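Local coordinates for putative branched-chain amino acid ABC transporter (Rhodospirillum rubrum ATCC 11170, PDB 3HUT), which probably binds branched-chain or related amino acids outside the cytoplasmic membrane and presents them to an ABC transporter for uptake, at residues L6-P12 with V73-D79; E26-L30 with A266-Y271; T140-V144 with G167-V171. One frame throughout, in Å; residues are numbered along the deposited sequence.

Contact 1. Residues L6-P12 with V73-D79; sequences LLGYELP and VVGVLGD
Leu77 sets its CB squarely over the Tyr9 ring, 3.5 Å from the ring centroid, and this CH-pi contact marks the tight part of the pairing between parallel strands 6-11 and 73-78. With CG anti to the backbone N (chi1 -160°), Tyr9 lays its ring on the sheet face it shares with Leu77; Leu77 CD1 also reaches the ring, 3.7 Å from Tyr9 CD1, while Leu11 CD2 sits toward the rim of the opposite ring face. The main chains also bond here. Leu77 N donates to Gly8 O over 2.6 Å and Leu77 O receives Glu10 N, so the N-H and C=O of Leu77 are both taken by strand 6-11, through the residues on either side of Tyr9. Gly8, with no side chain, lets Val73 CG1 come within 3.7 Å of Gly8 N. Farther along, Glu10 extends to Asp79, where Glu10 OE1 lies 2.5 Å from Asp79 OD2 with the carboxylate planes 81° apart. Two acid oxygens this near suggest that one group probably carries a proton. Their other oxygens are engaged elsewhere, Glu10 OE2 with Tyr92 and Asp79 OD1 with Ser53. The beginning of the pair is looser. Leu6 is partly exposed, its CD2 coming no nearer to Val73 CG2 than 4.4 Å, and Leu7 CD2 meets Val74 CG2 at 4.0 Å. Val74 N still bonds Leu6 O, but the buried Gly75 N has no partner in the model. Helix 277-296 covers Leu7 and Leu77, and helix 82-95 covers Glu10 and Val76. Two adjacent inner strands sandwiched between helix layers in a 2-1-3-4-5 parallel sheet are the Rossmann-like core of a periplasmic-binding-protein lobe.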
loop_
_atom_site.group_PDB
_atom_site.type_symbol
_atom_site.label_atom_id
_atom_site.label_comp_id
_atom_site.label_asym_id
_atom_site.label_seq_id
_atom_site.Cartn_x
_atom_site.Cartn_y
_atom_site.Cartn_z
ATOM N N LEU A 6 -2.441 4.468 -26.186
ATOM C CA LEU A 6 -1.546 5.213 -25.311
ATOM C C LEU A 6 -2.042 5.496 -23.902
ATOM O O LEU A 6 -3.180 5.918 -23.700
ATOM C CB LEU A 6 -1.189 6.558 -25.946
ATOM C CG LEU A 6 0.177 6.758 -26.599
ATOM C CD1 LEU A 6 0.326 5.824 -27.789
ATOM C CD2 LEU A 6 0.312 8.215 -27.031
ATOM N N LEU A 7 -1.154 5.277 -22.939
ATOM C CA LEU A 7 -1.423 5.563 -21.536
ATOM C C LEU A 7 -0.315 6.516 -21.107
ATOM O O LEU A 7 0.827 6.382 -21.548
ATOM C CB LEU A 7 -1.341 4.296 -20.679
ATOM C CG LEU A 7 -2.400 3.213 -20.902
ATOM C CD1 LEU A 7 -2.055 2.010 -20.039
ATOM C CD2 LEU A 7 -3.783 3.751 -20.551
ATOM N N GLY A 8 -0.645 7.489 -20.269
ATOM C CA GLY A 8 0.377 8.404 -19.803
ATOM C C GLY A 8 0.819 7.932 -18.435
ATOM O O GLY A 8 0.080 7.224 -17.759
ATOM N N TYR A 9 2.032 8.282 -18.031
ATOM C CA TYR A 9 2.502 7.902 -16.710
ATOM C C TYR A 9 3.374 9.030 -16.184
ATOM O O TYR A 9 4.472 9.257 -16.689
ATOM C CB TYR A 9 3.304 6.593 -16.772
ATOM C CG TYR A 9 3.441 5.866 -15.441
ATOM C CD1 TYR A 9 3.646 4.483 -15.401
ATOM C CD2 TYR A 9 3.352 6.550 -14.226
ATOM C CE1 TYR A 9 3.748 3.797 -14.187
ATOM C CE2 TYR A 9 3.455 5.874 -13.008
ATOM C CZ TYR A 9 3.649 4.498 -12.997
ATOM O OH TYR A 9 3.720 3.820 -11.799
ATOM N N GLU A 10 2.863 9.766 -15.202
ATOM C CA GLU A 10 3.640 10.839 -14.605
ATOM C C GLU A 10 4.254 10.268 -13.333
ATOM O O GLU A 10 3.560 9.655 -12.516
ATOM C CB GLU A 10 2.765 12.059 -14.289
ATOM C CG GLU A 10 1.524 11.777 -13.447
ATOM C CD GLU A 10 0.796 13.054 -13.056
ATOM O OE1 GLU A 10 1.271 13.755 -12.137
ATOM O OE2 GLU A 10 -0.244 13.368 -13.677
ATOM N N LEU A 11 5.563 10.451 -13.188
ATOM C CA LEU A 11 6.303 9.950 -12.037
ATOM C C LEU A 11 7.600 10.732 -11.843
ATOM O O LEU A 11 8.118 11.346 -12.780
ATOM C CB LEU A 11 6.620 8.458 -12.214
ATOM C CG LEU A 11 7.015 7.924 -13.598
ATOM C CD1 LEU A 11 7.978 8.861 -14.293
ATOM C CD2 LEU A 11 7.628 6.541 -13.451
ATOM N N PRO A 12 8.137 10.725 -10.617
ATOM C CA PRO A 12 9.378 11.445 -10.318
ATOM C C PRO A 12 10.659 10.718 -10.719
ATOM O O PRO A 12 10.998 9.686 -10.145
ATOM C CB PRO A 12 9.278 11.675 -8.812
ATOM C CG PRO A 12 8.573 10.441 -8.337
ATOM C CD PRO A 12 7.490 10.242 -9.382
ATOM N N VAL A 73 -3.967 9.670 -25.558
ATOM C CA VAL A 73 -3.855 9.256 -24.166
ATOM C C VAL A 73 -5.248 9.013 -23.588
ATOM O O VAL A 73 -6.013 9.953 -23.384
ATOM C CB VAL A 73 -3.141 10.335 -23.338
ATOM C CG1 VAL A 73 -3.003 9.875 -21.895
ATOM C CG2 VAL A 73 -1.767 10.636 -23.951
ATOM N N VAL A 74 -5.576 7.753 -23.324
ATOM C CA VAL A 74 -6.896 7.422 -22.802
ATOM C C VAL A 74 -6.942 7.262 -21.289
ATOM O O VAL A 74 -8.020 7.191 -20.694
ATOM C CB VAL A 74 -7.436 6.134 -23.462
ATOM C CG1 VAL A 74 -7.619 6.359 -24.955
ATOM C CG2 VAL A 74 -6.478 4.979 -23.219
ATOM N N GLY A 75 -5.770 7.207 -20.669
ATOM C CA GLY A 75 -5.709 7.056 -19.232
ATOM C C GLY A 75 -4.334 7.450 -18.747
ATOM O O GLY A 75 -3.371 7.418 -19.510
ATOM N N VAL A 76 -4.231 7.825 -17.481
ATOM C CA VAL A 76 -2.945 8.218 -16.935
ATOM C C VAL A 76 -2.611 7.440 -15.668
ATOM O O VAL A 76 -3.429 7.374 -14.748
ATOM C CB VAL A 76 -2.921 9.729 -16.582
ATOM C CG1 VAL A 76 -1.629 10.076 -15.837
ATOM C CG2 VAL A 76 -3.032 10.565 -17.849
ATOM N N LEU A 77 -1.421 6.837 -15.632
ATOM C CA LEU A 77 -0.953 6.128 -14.446
ATOM C C LEU A 77 -0.386 7.315 -13.719
ATOM O O LEU A 77 0.400 8.080 -14.278
ATOM C CB LEU A 77 0.111 5.119 -14.820
ATOM C CG LEU A 77 -0.632 3.932 -15.418
ATOM C CD1 LEU A 77 0.309 3.091 -16.230
ATOM C CD2 LEU A 77 -1.279 3.141 -14.280
ATOM N N GLY A 78 -0.732 7.476 -12.454
ATOM C CA GLY A 78 -0.327 8.723 -11.860
ATOM C C GLY A 78 0.276 9.115 -10.556
ATOM O O GLY A 78 -0.377 9.308 -9.550
ATOM N N ASP A 79 1.556 9.386 -10.653
ATOM C CA ASP A 79 2.342 9.868 -9.551
ATOM C C ASP A 79 2.415 9.297 -8.173
ATOM O O ASP A 79 1.480 8.787 -7.581
ATOM C CB ASP A 79 2.157 11.378 -9.452
ATOM C CG ASP A 79 3.376 12.137 -9.981
ATOM O OD1 ASP A 79 4.475 11.883 -9.445
ATOM O OD2 ASP A 79 3.256 12.972 -10.916
#

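Contact 2. Residues E26-L30 with A266-Y271; sequences EAARL and AYETLY
The helical segments carrying Glu26 and Tyr271 cross at 109° with their axes 10.9 Å apart at the closest point, a separation bridged by side chains. Glu26 holds CG anti to its carbonyl carbon (chi1 -65°), and the extended chain beyond runs across the Tyr271 ring: CB stands over the ring centre, 3.6 Å from the centroid, and the carboxylate stacks against the ring with the planes 29° apart. Leu270 CG covers the opposite face. At its far end the same tyrosine turns back to the main chain, Tyr271 OH giving a weak hydrogen bond to Glu26 O at 2.6 Å. Tyr267 approaches the carboxylate almost perpendicularly, its OH 2.5 Å from Glu26 OE1, and carries Tyr271 CD2 over its own ring face. These helices, 18-37 and 258-271, belong to one lobe of the type I periplasmic binding fold, to which the chain returns after building most of the second lobe; helix 277-296 packs beside both, Tyr283 touching Ala27 and Ala279 touching Tyr267. A water links Glu26 OE2, at 2.7 Å, to Tyr271 O, donating to each. Replacing Tyr271 by an alanine would probably leave the Glu26 side chain without its stacking surface, freer to turn, and open a gap between the helices. On the other flank the contact is apolar: Leu30 splits its branches, CD2 meeting Ala266 CB at 3.9 Å and CD1 meeting Leu270 CD2. Arg29 brushes Tyr271 OH with its CG, while its guanidinium pairs with Asp33.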
loop_
_atom_site.group_PDB
_atom_site.type_symbol
_atom_site.label_atom_id
_atom_site.label_comp_id
_atom_site.label_asym_id
_atom_site.label_seq_id
_atom_site.Cartn_x
_atom_site.Cartn_y
_atom_site.Cartn_z
ATOM N N GLU A 26 10.584 0.365 -13.696
ATOM C CA GLU A 26 11.083 -1.002 -13.793
ATOM C C GLU A 26 9.897 -1.966 -13.752
ATOM O O GLU A 26 9.805 -2.895 -14.552
ATOM C CB GLU A 26 12.040 -1.307 -12.640
ATOM C CG GLU A 26 13.329 -0.493 -12.662
ATOM C CD GLU A 26 14.313 -0.930 -11.592
ATOM O OE1 GLU A 26 13.884 -1.160 -10.441
ATOM O OE2 GLU A 26 15.519 -1.037 -11.896
ATOM N N ALA A 27 8.982 -1.724 -12.821
ATOM C CA ALA A 27 7.801 -2.561 -12.670
ATOM C C ALA A 27 6.870 -2.409 -13.869
ATOM O O ALA A 27 6.334 -3.396 -14.379
ATOM C CB ALA A 27 7.067 -2.194 -11.386
ATOM N N ALA A 28 6.681 -1.171 -14.318
ATOM C CA ALA A 28 5.810 -0.893 -15.459
ATOM C C ALA A 28 6.246 -1.671 -16.693
ATOM O O ALA A 28 5.429 -2.302 -17.370
ATOM C CB ALA A 28 5.812 0.601 -15.768
ATOM N N ARG A 29 7.539 -1.616 -16.977
ATOM C CA ARG A 29 8.115 -2.298 -18.129
ATOM C C ARG A 29 7.812 -3.796 -18.117
ATOM O O ARG A 29 7.422 -4.366 -19.133
ATOM C CB ARG A 29 9.630 -2.056 -18.144
ATOM C CG ARG A 29 10.452 -3.017 -18.994
ATOM C CD ARG A 29 10.291 -2.779 -20.485
ATOM N NE ARG A 29 11.316 -3.498 -21.244
ATOM C CZ ARG A 29 11.390 -3.530 -22.570
ATOM N NH1 ARG A 29 10.494 -2.882 -23.303
ATOM N NH2 ARG A 29 12.365 -4.208 -23.166
ATOM N N LEU A 30 7.992 -4.429 -16.964
ATOM C CA LEU A 30 7.745 -5.864 -16.841
ATOM C C LEU A 30 6.287 -6.208 -17.153
ATOM O O LEU A 30 6.004 -7.113 -17.935
ATOM C CB LEU A 30 8.092 -6.327 -15.426
ATOM C CG LEU A 30 8.277 -7.826 -15.188
ATOM C CD1 LEU A 30 9.411 -8.347 -16.054
ATOM C CD2 LEU A 30 8.599 -8.067 -13.720
ATOM N N ALA A 266 10.908 -12.723 -11.473
ATOM C CA ALA A 266 11.099 -12.003 -12.728
ATOM C C ALA A 266 11.813 -10.678 -12.502
ATOM O O ALA A 266 12.713 -10.308 -13.262
ATOM C CB ALA A 266 9.755 -11.747 -13.398
ATOM N N TYR A 267 11.401 -9.973 -11.453
ATOM C CA TYR A 267 11.963 -8.672 -11.109
ATOM C C TYR A 267 13.441 -8.729 -10.716
ATOM O O TYR A 267 14.257 -7.949 -11.213
ATOM C CB TYR A 267 11.167 -8.055 -9.959
ATOM C CG TYR A 267 11.411 -6.580 -9.779
ATOM C CD1 TYR A 267 10.552 -5.641 -10.349
ATOM C CD2 TYR A 267 12.507 -6.119 -9.052
ATOM C CE1 TYR A 267 10.778 -4.277 -10.198
ATOM C CE2 TYR A 267 12.743 -4.755 -8.897
ATOM C CZ TYR A 267 11.872 -3.843 -9.473
ATOM O OH TYR A 267 12.085 -2.495 -9.313
ATOM N N GLU A 268 13.775 -9.645 -9.811
ATOM C CA GLU A 268 15.152 -9.789 -9.349
ATOM C C GLU A 268 16.059 -10.229 -10.486
ATOM O O GLU A 268 17.184 -9.748 -10.621
ATOM C CB GLU A 268 15.225 -10.799 -8.199
ATOM C CG GLU A 268 14.328 -10.441 -7.026
ATOM C CD GLU A 268 14.527 -11.353 -5.825
ATOM O OE1 GLU A 268 14.572 -12.589 -6.011
ATOM O OE2 GLU A 268 14.627 -10.830 -4.693
ATOM N N THR A 269 15.555 -11.132 -11.317
ATOM C CA THR A 269 16.319 -11.638 -12.447
ATOM C C THR A 269 16.641 -10.532 -13.446
ATOM O O THR A 269 17.778 -10.397 -13.907
ATOM C CB THR A 269 15.542 -12.748 -13.181
ATOM O OG1 THR A 269 15.457 -13.902 -12.337
ATOM C CG2 THR A 269 16.235 -13.123 -14.488
ATOM N N LEU A 270 15.633 -9.737 -13.771
ATOM C CA LEU A 270 15.797 -8.663 -14.736
ATOM C C LEU A 270 16.490 -7.413 -14.210
ATOM O O LEU A 270 17.284 -6.802 -14.923
ATOM C CB LEU A 270 14.429 -8.278 -15.303
ATOM C CG LEU A 270 14.382 -7.129 -16.308
ATOM C CD1 LEU A 270 15.289 -7.433 -17.489
ATOM C CD2 LEU A 270 12.945 -6.927 -16.772
ATOM N N TYR A 271 16.207 -7.043 -12.965
ATOM C CA TYR A 271 16.779 -5.828 -12.388
ATOM C C TYR A 271 17.894 -6.009 -11.363
ATOM O O TYR A 271 18.512 -5.030 -10.932
ATOM C CB TYR A 271 15.646 -4.983 -11.799
ATOM C CG TYR A 271 14.619 -4.618 -12.846
ATOM C CD1 TYR A 271 14.973 -3.838 -13.946
ATOM C CD2 TYR A 271 13.308 -5.090 -12.769
ATOM C CE1 TYR A 271 14.056 -3.537 -14.945
ATOM C CE2 TYR A 271 12.377 -4.793 -13.770
ATOM C CZ TYR A 271 12.762 -4.016 -14.854
ATOM O OH TYR A 271 11.863 -3.722 -15.852
HETATM O O HOH W 1 18.003 -1.964 -11.555
#

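Contact 3. Residues T140-V144 with G167-V171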
loop_
_atom_site.group_PDB
_atom_site.type_symbol
_atom_site.label_atom_id
_atom_site.label_comp_id
_atom_site.label_asym_id
_atom_site.label_seq_id
_atom_site.Cartn_x
_atom_site.Cartn_y
_atom_site.Cartn_z
ATOM N N THR A 140 -9.980 -10.129 23.844
ATOM C CA THR A 140 -11.076 -9.248 24.226
ATOM C C THR A 140 -10.578 -7.989 24.924
ATOM O O THR A 140 -11.349 -7.063 25.156
ATOM C CB THR A 140 -12.076 -9.970 25.145
ATOM O OG1 THR A 140 -11.376 -10.555 26.248
ATOM C CG2 THR A 140 -12.801 -11.056 24.380
ATOM N N SER A 141 -9.291 -7.962 25.269
ATOM C CA SER A 141 -8.700 -6.788 25.911
ATOM C C SER A 141 -7.294 -6.617 25.355
ATOM O O SER A 141 -6.503 -7.559 25.341
ATOM C CB SER A 141 -8.628 -6.956 27.430
ATOM O OG SER A 141 -7.552 -7.802 27.791
ATOM N N VAL A 142 -6.978 -5.412 24.900
ATOM C CA VAL A 142 -5.667 -5.166 24.326
ATOM C C VAL A 142 -5.092 -3.814 24.726
ATOM O O VAL A 142 -5.803 -2.923 25.200
ATOM C CB VAL A 142 -5.745 -5.231 22.778
ATOM C CG1 VAL A 142 -6.592 -4.073 22.262
ATOM C CG2 VAL A 142 -4.347 -5.207 22.163
ATOM N N ALA A 143 -3.787 -3.679 24.533
ATOM C CA ALA A 143 -3.089 -2.440 24.812
ATOM C C ALA A 143 -2.725 -1.910 23.432
ATOM O O ALA A 143 -2.241 -2.663 22.585
ATOM C CB ALA A 143 -1.822 -2.712 25.625
ATOM N N VAL A 144 -2.984 -0.632 23.188
ATOM C CA VAL A 144 -2.648 -0.053 21.899
ATOM C C VAL A 144 -1.557 0.989 22.089
ATOM O O VAL A 144 -1.703 1.915 22.887
ATOM C CB VAL A 144 -3.855 0.633 21.238
ATOM C CG1 VAL A 144 -3.419 1.275 19.920
ATOM C CG2 VAL A 144 -4.977 -0.382 21.001
ATOM N N GLY A 167 -16.835 -5.818 20.526
ATOM C CA GLY A 167 -16.924 -6.196 21.925
ATOM C C GLY A 167 -15.626 -6.218 22.706
ATOM O O GLY A 167 -15.612 -6.610 23.874
ATOM N N GLY A 168 -14.532 -5.803 22.077
ATOM C CA GLY A 168 -13.256 -5.798 22.769
ATOM C C GLY A 168 -13.032 -4.508 23.526
ATOM O O GLY A 168 -13.688 -3.499 23.263
ATOM N N ALA A 169 -12.106 -4.534 24.476
ATOM C CA ALA A 169 -11.803 -3.347 25.259
ATOM C C ALA A 169 -10.337 -2.958 25.113
ATOM O O ALA A 169 -9.455 -3.814 25.055
ATOM C CB ALA A 169 -12.134 -3.586 26.733
ATOM N N VAL A 170 -10.096 -1.655 25.041
ATOM C CA VAL A 170 -8.746 -1.118 24.940
ATOM C C VAL A 170 -8.429 -0.594 26.337
ATOM O O VAL A 170 -8.756 0.544 26.668
ATOM C CB VAL A 170 -8.676 0.046 23.931
ATOM C CG1 VAL A 170 -7.245 0.553 23.828
ATOM C CG2 VAL A 170 -9.181 -0.415 22.571
ATOM N N VAL A 171 -7.803 -1.436 27.152
ATOM C CA VAL A 171 -7.480 -1.080 28.529
ATOM C C VAL A 171 -6.250 -0.189 28.697
ATOM O O VAL A 171 -6.029 0.382 29.765
ATOM C CB VAL A 171 -7.319 -2.350 29.382
ATOM C CG1 VAL A 171 -8.619 -3.130 29.375
ATOM C CG2 VAL A 171 -6.184 -3.207 28.837
#
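Peptide groups are the flat groups that meet between Thr140-Val144 and Gly167-Val171, joined by main-chain hydrogen bonds: Ala169 N bonds Thr140 O at 2.7 Å, the donor tilted 32° from the carbonyl plane, and Val142 N bonds Ala169 O at 3.0 Å, nearly in line with that carbonyl. A third bond, Val171 N to Val142 O, is weak. Ser141 and Ala169 lie on one face of this parallel pair, Val142 and Val170 on the other. The short strands are splayed by 53°, and the valine contacts are uneven. Val142 CG1 is 4.5 Å from Val170 CG2, whereas Val170 CG1, anti to the backbone N (chi1 -179°), reaches along to Val144 CG2 at 3.7 Å. Ser141 turns its OG to Gln196 N, which satisfies the hydroxyl outside the pair, and Val171 CG2 packs 3.7 Å from Val142 O. Gly167, with positive phi, is the C-prime residue of the Schellman motif ending the preceding helix, from which the chain passes through Gly168 into the new strand. Strand 141-147, helix 150-165 and strand 169-176 form a beta-alpha-beta crossover, with Phe159 and Phe163 of the helix resting on Val142, and strand 197-201 bonded along the other edge of strand 141-147.

In the fold
Contacts 1 and 2 adjoin in one lobe, their centres 19 Å apart, and meet where Tyr9 CE1 touches Ala28 CB at 4.1 Å. Helix 18-37 is the next element after strand 5-11, and its Phe24 and Ala28 pack on Tyr9, so the helix of contact 2 lies against the strand of contact 1. Contact 3 lies on the opposite side of the chain's centre, about 44 Å from contact 1 and 43 Å from contact 2 between centres, in the other sheet. In sequence it falls between the two segments of contact 2, consistent with a chain that leaves the first lobe and later returns. In relatives of this family the amino acid binds in the cleft between such lobes.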